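Local coordinates for inactive glucansucrase (Lactobacillus reuteri, PDB 5JBD), which belongs to glycosyl hydrolase family 70, a member of the TIM-barrel clan, and carries a calcium ion in its fold, at residues L53-W58 and M84-S89; N783-A788 and G860-L865. All blocks are in the same frame, centred on the assembly; numbering follows the deposited sequence.

Contact 1 (L53-W58 and M84-S89); sequences LSYTDW and MYIWPS
Tyr55 meets Ile86 and Pro88 because its ring carbon CG stands anti to the carbonyl carbon (chi1 -74°), sending the ring out of its turn toward the second loop, while Ile86 sets CG1 between its backbone N and carbonyl carbon (chi1 60°) and brings CD1 up to the phenol. A loop can thus hold another loop by laying one flat ring on it. Pro88 CD sits over the centre of the Tyr55 ring, 3.7 Å from the centroid and only 12° off the normal, a CH-pi contact made by the ring carbon bonded to the peptide nitrogen. The ring also lies against the Trp87-Pro88 backbone: Tyr55 CE1 is 3.4 Å from Trp87 C, and Tyr55 OH comes to 3.2 Å from Pro88 CA. Pro88 N, 3.4 Å from the same OH, has no hydrogen to offer, so that approach is van der Waals contact. Ile86 CD1 adds an aliphatic touch, 4.0 Å from Tyr55 CE1. The ring is presented by a type I beta turn from Ser54 to Asp57, closed by the bond from Asp57 N to Ser54 O. Across from it, the Trp87 indole meets the Phe96 ring, and Ser89 N-caps helix 90-101 through a bond from Val92 N to its OG. Leu53 and Tyr55 pair through their backbones with Val855 and Leu853, an interleaving consistent with the U-shaped chain course of family 70 proteins, in which most domains are assembled from both an N-terminal and a C-terminal piece.

Contact 2 (N783-A788 and G860-L865); sequences NQIYFA and GDYAYL
The edge strand 784-791 of a six-stranded antiparallel sheet, consistent with domain B of family 70 proteins, meets the loop 860-865 where Ile785 and Gln784 receive the end of Tyr862. A G1 beta bulge opens the strand, Asn783 and Gln784 both facing Val764 on the neighbouring strand 758-767. Just past the bulge, Ile785 directs its side chain at the loop. With CG1 anti to the carbonyl carbon and the chain then extended (chi2 -173°), its terminal methyl CD1 lies over the middle of the Tyr862 ring, 3.9 Å from the centroid and 10° off the normal: a CH-pi contact. Closer to the backbone, Ile785 CG1 is 3.8 Å from Tyr862 CZ, and the branch runs on obliquely across the phenol. The hydroxyl reaches the strand itself, with Tyr862 OH 3.2 Å from Ile785 N. A water in the plane of the ring at its edge lies 2.8 Å from Tyr862 OH and is placed to donate to Ile785 O, also at 2.8 Å. The Gln784 chain, bent at chi2 (-57°), brings OE1 to that water at a weak 3.5 Å; Lys856 adds a weak bond to the same oxygen. One tyrosine therefore joins strand to loop in two ways, by an apolar ring face against Ile785 and by a polar rim that reaches the main chain through a water that has more acceptors around it than protons to give, so its donations probably alternate.

Both contacts illustrate one principle, a tyrosine face covered by an aliphatic carbon, yet they apply it differently. Contact 1 is partly buried, joins two loops and rests on apolar and van der Waals contact between the segments, with no clear hydrogen bond across them, its phenol oxygen resting against main chain at a proline. Contact 2 is buried, joins a sheet edge to a loop, and adds a water-mediated polar link. The two lie side by side, centres about 13 Å apart: Leu53 O packs on Phe787 CZ at 3.5 Å, and Leu53 CG approaches Ala863 CB at 4.3 Å. Segment 53-58 therefore touches both partners of contact 2, connecting the N-terminal loops with the edge of the antiparallel sheet and the late loop 860-865.

Contact 1 (L53-W58 and M84-S89)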
ATOM      1  N   LEU A  53      -1.247  33.856  -2.068  1.00 32.07           N
ATOM      2  CA  LEU A  53      -0.463  34.040  -0.839  1.00 33.25           C
ATOM      3  C   LEU A  53      -0.923  33.088   0.264  1.00 32.90           C
ATOM      4  O   LEU A  53      -2.115  32.813   0.384  1.00 32.34           O
ATOM      5  CB  LEU A  53      -0.599  35.477  -0.331  1.00 34.77           C
ATOM      6  CG  LEU A  53      -0.064  36.628  -1.198  1.00 36.15           C
ATOM      7  CD1 LEU A  53       0.058  37.880  -0.345  1.00 37.50           C
ATOM      8  CD2 LEU A  53       1.230  36.345  -1.948  1.00 36.07           C
ATOM      9  N   SER A  54       0.030  32.626   1.076  1.00 32.31           N
ATOM     10  CA  SER A  54      -0.240  31.824   2.260  1.00 31.64           C
ATOM     11  C   SER A  54       0.076  32.613   3.523  1.00 31.61           C
ATOM     12  O   SER A  54       1.136  33.225   3.611  1.00 32.19           O
ATOM     13  CB  SER A  54       0.614  30.551   2.233  1.00 31.13           C
ATOM     14  OG  SER A  54       0.512  29.858   3.461  1.00 30.45           O
ATOM     15  N   TYR A  55      -0.798  32.558   4.529  1.00 31.51           N
ATOM     16  CA  TYR A  55      -0.544  33.243   5.803  1.00 32.42           C
ATOM     17  C   TYR A  55       0.738  32.804   6.505  1.00 31.93           C
ATOM     18  O   TYR A  55       1.324  33.586   7.225  1.00 33.37           O
ATOM     19  CB  TYR A  55      -1.724  33.124   6.773  1.00 32.87           C
ATOM     20  CG  TYR A  55      -2.886  33.999   6.390  1.00 34.65           C
ATOM     21  CD1 TYR A  55      -2.815  35.392   6.540  1.00 35.44           C
ATOM     22  CD2 TYR A  55      -4.061  33.445   5.869  1.00 35.47           C
ATOM     23  CE1 TYR A  55      -3.876  36.205   6.177  1.00 36.44           C
ATOM     24  CE2 TYR A  55      -5.131  34.253   5.510  1.00 36.22           C
ATOM     25  CZ  TYR A  55      -5.034  35.624   5.664  1.00 36.57           C
ATOM     26  OH  TYR A  55      -6.078  36.420   5.293  1.00 38.08           O
ATOM     27  N   THR A  56       1.175  31.570   6.300  1.00 31.42           N
ATOM     28  CA  THR A  56       2.401  31.064   6.929  1.00 31.52           C
ATOM     29  C   THR A  56       3.670  31.311   6.103  1.00 31.77           C
ATOM     30  O   THR A  56       4.750  30.916   6.518  1.00 31.31           O
ATOM     31  CB  THR A  56       2.271  29.551   7.261  1.00 31.08           C
ATOM     32  OG1 THR A  56       1.868  28.826   6.089  1.00 29.56           O
ATOM     33  CG2 THR A  56       1.240  29.363   8.353  1.00 31.96           C
ATOM     34  N   ASP A  57       3.541  31.961   4.945  1.00 32.48           N
ATOM     35  CA  ASP A  57       4.695  32.342   4.134  1.00 32.79           C
ATOM     36  C   ASP A  57       5.286  33.675   4.600  1.00 32.06           C
ATOM     37  O   ASP A  57       4.770  34.331   5.499  1.00 31.68           O
ATOM     38  CB  ASP A  57       4.329  32.382   2.632  1.00 34.42           C
ATOM     39  CG  ASP A  57       4.508  31.037   1.936  1.00 36.63           C
ATOM     40  OD1 ASP A  57       5.006  30.067   2.555  1.00 37.85           O
ATOM     41  OD2 ASP A  57       4.107  30.940   0.762  1.00 38.54           O
ATOM     42  N   TRP A  58       6.401  34.035   3.976  1.00 31.13           N
ATOM     43  CA  TRP A  58       7.173  35.179   4.332  1.00 31.11           C
ATOM     44  C   TRP A  58       7.308  36.129   3.137  1.00 30.52           C
ATOM     45  O   TRP A  58       7.089  35.746   1.975  1.00 29.63           O
ATOM     46  CB  TRP A  58       8.552  34.708   4.800  1.00 31.84           C
ATOM     47  CG  TRP A  58       8.558  33.913   6.084  1.00 32.11           C
ATOM     48  CD1 TRP A  58       7.818  32.780   6.389  1.00 32.48           C
ATOM     49  CD2 TRP A  58       9.382  34.152   7.219  1.00 32.61           C
ATOM     50  NE1 TRP A  58       8.112  32.343   7.649  1.00 31.70           N
ATOM     51  CE2 TRP A  58       9.072  33.158   8.180  1.00 32.63           C
ATOM     52  CE3 TRP A  58      10.348  35.112   7.526  1.00 33.60           C
ATOM     53  CZ2 TRP A  58       9.693  33.104   9.407  1.00 33.52           C
ATOM     54  CZ3 TRP A  58      10.968  35.059   8.750  1.00 34.31           C
ATOM     55  CH2 TRP A  58      10.632  34.057   9.684  1.00 33.57           C
ATOM     56  N   MET A  84       2.989  38.580  11.002  1.00 34.25           N
ATOM     57  CA  MET A  84       3.274  39.823  11.742  1.00 35.44           C
ATOM     58  C   MET A  84       2.465  41.028  11.242  1.00 35.80           C
ATOM     59  O   MET A  84       2.345  42.024  11.977  1.00 35.69           O
ATOM     60  CB  MET A  84       4.760  40.202  11.625  1.00 35.74           C
ATOM     61  CG  MET A  84       5.672  39.449  12.558  1.00 35.78           C
ATOM     62  SD  MET A  84       7.388  39.762  12.144  1.00 34.68           S
ATOM     63  CE  MET A  84       7.596  41.462  12.676  1.00 35.66           C
ATOM     64  N   TYR A  85       1.990  40.955   9.989  1.00 35.04           N
ATOM     65  CA  TYR A  85       1.344  42.080   9.289  1.00 35.26           C
ATOM     66  C   TYR A  85      -0.100  41.841   8.837  1.00 36.12           C
ATOM     67  O   TYR A  85      -0.862  42.806   8.750  1.00 36.20           O
ATOM     68  CB  TYR A  85       2.148  42.442   8.035  1.00 35.15           C
ATOM     69  CG  TYR A  85       3.572  42.879   8.297  1.00 34.77           C
ATOM     70  CD1 TYR A  85       3.894  44.217   8.518  1.00 35.33           C
ATOM     71  CD2 TYR A  85       4.608  41.953   8.293  1.00 34.18           C
ATOM     72  CE1 TYR A  85       5.211  44.608   8.735  1.00 35.59           C
ATOM     73  CE2 TYR A  85       5.930  42.333   8.515  1.00 34.34           C
ATOM     74  CZ  TYR A  85       6.226  43.660   8.731  1.00 34.58           C
ATOM     75  OH  TYR A  85       7.527  44.052   8.974  1.00 34.88           O
ATOM     76  N   ILE A  86      -0.459  40.593   8.492  1.00 34.78           N
ATOM     77  CA  ILE A  86      -1.797  40.264   7.984  1.00 35.34           C
ATOM     78  C   ILE A  86      -2.378  39.026   8.658  1.00 36.03           C
ATOM     79  O   ILE A  86      -1.640  38.134   9.091  1.00 35.03           O
ATOM     80  CB  ILE A  86      -1.814  40.051   6.449  1.00 35.08           C
ATOM     81  CG1 ILE A  86      -0.894  38.900   6.015  1.00 33.99           C
ATOM     82  CG2 ILE A  86      -1.402  41.327   5.734  1.00 35.39           C
ATOM     83  CD1 ILE A  86      -1.057  38.514   4.563  1.00 33.78           C
ATOM     84  N   TRP A  87      -3.711  38.985   8.732  1.00 38.61           N
ATOM     85  CA  TRP A  87      -4.460  37.899   9.388  1.00 38.36           C
ATOM     86  C   TRP A  87      -5.776  37.660   8.641  1.00 40.00           C
ATOM     87  O   TRP A  87      -6.294  38.575   8.006  1.00 40.90           O
ATOM     88  CB  TRP A  87      -4.754  38.249  10.853  1.00 38.95           C
ATOM     89  CG  TRP A  87      -3.523  38.665  11.586  1.00 38.80           C
ATOM     90  CD1 TRP A  87      -2.672  37.857  12.259  1.00 38.68           C
ATOM     91  CD2 TRP A  87      -2.981  39.985  11.672  1.00 39.65           C
ATOM     92  NE1 TRP A  87      -1.638  38.584  12.778  1.00 38.70           N
ATOM     93  CE2 TRP A  87      -1.799  39.898  12.434  1.00 39.75           C
ATOM     94  CE3 TRP A  87      -3.378  41.229  11.178  1.00 40.25           C
ATOM     95  CZ2 TRP A  87      -1.001  41.009  12.715  1.00 40.97           C
ATOM     96  CZ3 TRP A  87      -2.591  42.345  11.462  1.00 41.66           C
ATOM     97  CH2 TRP A  87      -1.413  42.227  12.229  1.00 42.19           C
ATOM     98  N   PRO A  88      -6.309  36.424   8.699  1.00 40.74           N
ATOM     99  CA  PRO A  88      -7.621  36.153   8.093  1.00 41.27           C
ATOM    100  C   PRO A  88      -8.794  36.884   8.751  1.00 42.86           C
ATOM    101  O   PRO A  88      -9.835  37.034   8.111  1.00 43.45           O
ATOM    102  CB  PRO A  88      -7.786  34.637   8.245  1.00 41.48           C
ATOM    103  CG  PRO A  88      -6.840  34.234   9.326  1.00 40.98           C
ATOM    104  CD  PRO A  88      -5.709  35.218   9.297  1.00 40.27           C
ATOM    105  N   SER A  89      -8.634  37.329  10.000  1.00 44.03           N
ATOM    106  CA  SER A  89      -9.699  38.039  10.717  1.00 46.05           C
ATOM    107  C   SER A  89      -9.175  38.811  11.914  1.00 47.42           C
ATOM    108  O   SER A  89      -8.037  38.605  12.351  1.00 47.16           O
ATOM    109  CB  SER A  89     -10.740  37.028  11.216  1.00 46.68           C
ATOM    110  OG  SER A  89     -10.162  36.151  12.176  1.00 45.43           O
TER

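Contact 2 (N783-A788 and G860-L865)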
ATOM      1  N   ASN A 783     -14.883  23.839  -3.525  1.00 34.78           N
ATOM      2  CA  ASN A 783     -14.318  24.829  -4.445  1.00 34.79           C
ATOM      3  C   ASN A 783     -13.420  25.852  -3.731  1.00 34.24           C
ATOM      4  O   ASN A 783     -13.497  27.055  -3.996  1.00 33.48           O
ATOM      5  CB  ASN A 783     -15.444  25.524  -5.243  1.00 35.49           C
ATOM      6  CG  ASN A 783     -16.311  24.532  -6.014  1.00 35.52           C
ATOM      7  OD1 ASN A 783     -17.508  24.378  -5.734  1.00 35.10           O
ATOM      8  ND2 ASN A 783     -15.711  23.850  -6.972  1.00 33.57           N
ATOM      9  N   GLN A 784     -12.582  25.354  -2.819  1.00 33.85           N
ATOM     10  CA  GLN A 784     -11.671  26.185  -2.035  1.00 33.89           C
ATOM     11  C   GLN A 784     -10.255  25.994  -2.518  1.00 32.56           C
ATOM     12  O   GLN A 784      -9.823  24.862  -2.745  1.00 32.22           O
ATOM     13  CB  GLN A 784     -11.718  25.807  -0.551  1.00 34.40           C
ATOM     14  CG  GLN A 784     -13.025  26.112   0.158  1.00 35.93           C
ATOM     15  CD  GLN A 784     -13.420  27.568   0.078  1.00 37.77           C
ATOM     16  OE1 GLN A 784     -12.625  28.460   0.363  1.00 38.41           O
ATOM     17  NE2 GLN A 784     -14.666  27.816  -0.312  1.00 39.81           N
ATOM     18  N   ILE A 785      -9.516  27.093  -2.638  1.00 33.63           N
ATOM     19  CA  ILE A 785      -8.102  27.010  -2.980  1.00 32.31           C
ATOM     20  C   ILE A 785      -7.328  26.473  -1.771  1.00 30.78           C
ATOM     21  O   ILE A 785      -7.466  26.987  -0.668  1.00 31.25           O
ATOM     22  CB  ILE A 785      -7.551  28.360  -3.508  1.00 33.23           C
ATOM     23  CG1 ILE A 785      -8.270  28.702  -4.822  1.00 33.62           C
ATOM     24  CG2 ILE A 785      -6.043  28.264  -3.706  1.00 33.20           C
ATOM     25  CD1 ILE A 785      -7.768  29.902  -5.572  1.00 34.80           C
ATOM     26  N   TYR A 786      -6.494  25.466  -2.031  1.00 29.85           N
ATOM     27  CA  TYR A 786      -5.778  24.684  -1.026  1.00 29.82           C
ATOM     28  C   TYR A 786      -4.362  24.457  -1.547  1.00 29.42           C
ATOM     29  O   TYR A 786      -4.177  24.147  -2.736  1.00 29.20           O
ATOM     30  CB  TYR A 786      -6.510  23.332  -0.891  1.00 29.31           C
ATOM     31  CG  TYR A 786      -5.996  22.320   0.135  1.00 30.10           C
ATOM     32  CD1 TYR A 786      -5.985  22.610   1.499  1.00 31.69           C
ATOM     33  CD2 TYR A 786      -5.588  21.034  -0.257  1.00 29.91           C
ATOM     34  CE1 TYR A 786      -5.552  21.667   2.436  1.00 31.38           C
ATOM     35  CE2 TYR A 786      -5.157  20.082   0.673  1.00 30.13           C
ATOM     36  CZ  TYR A 786      -5.144  20.392   2.018  1.00 30.90           C
ATOM     37  OH  TYR A 786      -4.712  19.460   2.953  1.00 29.15           O
ATOM     38  N   PHE A 787      -3.364  24.611  -0.678  1.00 29.49           N
ATOM     39  CA  PHE A 787      -1.965  24.536  -1.100  1.00 29.26           C
ATOM     40  C   PHE A 787      -1.374  23.138  -0.894  1.00 29.51           C
ATOM     41  O   PHE A 787      -0.434  22.936  -0.126  1.00 29.20           O
ATOM     42  CB  PHE A 787      -1.134  25.613  -0.386  1.00 30.21           C
ATOM     43  CG  PHE A 787      -1.611  27.023  -0.628  1.00 31.51           C
ATOM     44  CD1 PHE A 787      -1.900  27.478  -1.917  1.00 32.85           C
ATOM     45  CD2 PHE A 787      -1.722  27.921   0.424  1.00 33.22           C
ATOM     46  CE1 PHE A 787      -2.320  28.783  -2.141  1.00 32.81           C
ATOM     47  CE2 PHE A 787      -2.129  29.232   0.206  1.00 34.04           C
ATOM     48  CZ  PHE A 787      -2.429  29.663  -1.080  1.00 34.16           C
ATOM     49  N   ALA A 788      -1.926  22.170  -1.622  1.00 30.20           N
ATOM     50  CA  ALA A 788      -1.521  20.770  -1.484  1.00 29.61           C
ATOM     51  C   ALA A 788      -0.127  20.580  -2.020  1.00 29.65           C
ATOM     52  O   ALA A 788       0.269  21.254  -2.981  1.00 29.91           O
ATOM     53  CB  ALA A 788      -2.483  19.863  -2.242  1.00 30.22           C
ATOM     54  N   GLY A 860     -13.295  39.461   0.699  1.00 54.86           N
ATOM     55  CA  GLY A 860     -13.455  38.081   0.239  1.00 53.05           C
ATOM     56  C   GLY A 860     -12.641  37.695  -0.986  1.00 50.94           C
ATOM     57  O   GLY A 860     -12.495  36.509  -1.269  1.00 51.06           O
ATOM     58  N   ASP A 861     -12.095  38.671  -1.711  1.00 49.50           N
ATOM     59  CA  ASP A 861     -11.281  38.379  -2.896  1.00 48.44           C
ATOM     60  C   ASP A 861      -9.979  37.691  -2.504  1.00 47.63           C
ATOM     61  O   ASP A 861      -9.358  38.070  -1.508  1.00 47.16           O
ATOM     62  CB  ASP A 861     -10.913  39.665  -3.643  1.00 49.88           C
ATOM     63  CG  ASP A 861     -12.102  40.349  -4.297  1.00 50.43           C
ATOM     64  OD1 ASP A 861     -13.208  39.778  -4.331  1.00 52.80           O
ATOM     65  OD2 ASP A 861     -11.904  41.477  -4.797  1.00 51.38           O
ATOM     66  N   TYR A 862      -9.565  36.697  -3.288  1.00 44.04           N
ATOM     67  CA  TYR A 862      -8.234  36.113  -3.128  1.00 41.64           C
ATOM     68  C   TYR A 862      -7.158  37.151  -3.439  1.00 40.87           C
ATOM     69  O   TYR A 862      -7.255  37.874  -4.436  1.00 40.58           O
ATOM     70  CB  TYR A 862      -8.043  34.902  -4.044  1.00 40.78           C
ATOM     71  CG  TYR A 862      -8.673  33.632  -3.514  1.00 40.10           C
ATOM     72  CD1 TYR A 862      -8.076  32.918  -2.471  1.00 39.40           C
ATOM     73  CD2 TYR A 862      -9.865  33.141  -4.044  1.00 39.05           C
ATOM     74  CE1 TYR A 862      -8.654  31.746  -1.976  1.00 38.41           C
ATOM     75  CE2 TYR A 862     -10.452  31.974  -3.547  1.00 39.37           C
ATOM     76  CZ  TYR A 862      -9.846  31.283  -2.519  1.00 38.20           C
ATOM     77  OH  TYR A 862     -10.419  30.125  -2.036  1.00 38.34           O
ATOM     78  N   ALA A 863      -6.150  37.235  -2.574  1.00 38.81           N
ATOM     79  CA  ALA A 863      -4.959  38.014  -2.868  1.00 39.35           C
ATOM     80  C   ALA A 863      -4.257  37.350  -4.047  1.00 39.07           C
ATOM     81  O   ALA A 863      -4.344  36.126  -4.225  1.00 39.35           O
ATOM     82  CB  ALA A 863      -4.033  38.079  -1.661  1.00 39.99           C
ATOM     83  N   TYR A 864      -3.598  38.151  -4.874  1.00 38.79           N
ATOM     84  CA  TYR A 864      -2.936  37.603  -6.062  1.00 38.75           C
ATOM     85  C   TYR A 864      -1.769  38.464  -6.464  1.00 39.24           C
ATOM     86  O   TYR A 864      -1.852  39.690  -6.400  1.00 39.86           O
ATOM     87  CB  TYR A 864      -3.926  37.466  -7.225  1.00 38.45           C
ATOM     88  CG  TYR A 864      -3.440  36.592  -8.361  1.00 37.68           C
ATOM     89  CD1 TYR A 864      -3.599  35.204  -8.326  1.00 37.02           C
ATOM     90  CD2 TYR A 864      -2.828  37.150  -9.476  1.00 38.57           C
ATOM     91  CE1 TYR A 864      -3.154  34.401  -9.367  1.00 36.50           C
ATOM     92  CE2 TYR A 864      -2.379  36.359 -10.522  1.00 38.01           C
ATOM     93  CZ  TYR A 864      -2.551  34.987 -10.473  1.00 37.47           C
ATOM     94  OH  TYR A 864      -2.099  34.213 -11.528  1.00 37.02           O
ATOM     95  N   LEU A 865      -0.687  37.807  -6.869  1.00 39.59           N
ATOM     96  CA  LEU A 865       0.505  38.481  -7.334  1.00 39.69           C
ATOM     97  C   LEU A 865       0.697  38.137  -8.802  1.00 40.12           C
ATOM     98  O   LEU A 865       1.058  37.015  -9.149  1.00 39.57           O
ATOM     99  CB  LEU A 865       1.708  38.047  -6.508  1.00 38.97           C
ATOM    100  CG  LEU A 865       3.016  38.752  -6.843  1.00 39.56           C
ATOM    101  CD1 LEU A 865       2.897  40.259  -6.608  1.00 39.94           C
ATOM    102  CD2 LEU A 865       4.141  38.150  -6.017  1.00 39.15           C
TER
HETATM  103  O   HOH W   1      -9.182  28.980   0.189  1.00 32.89           O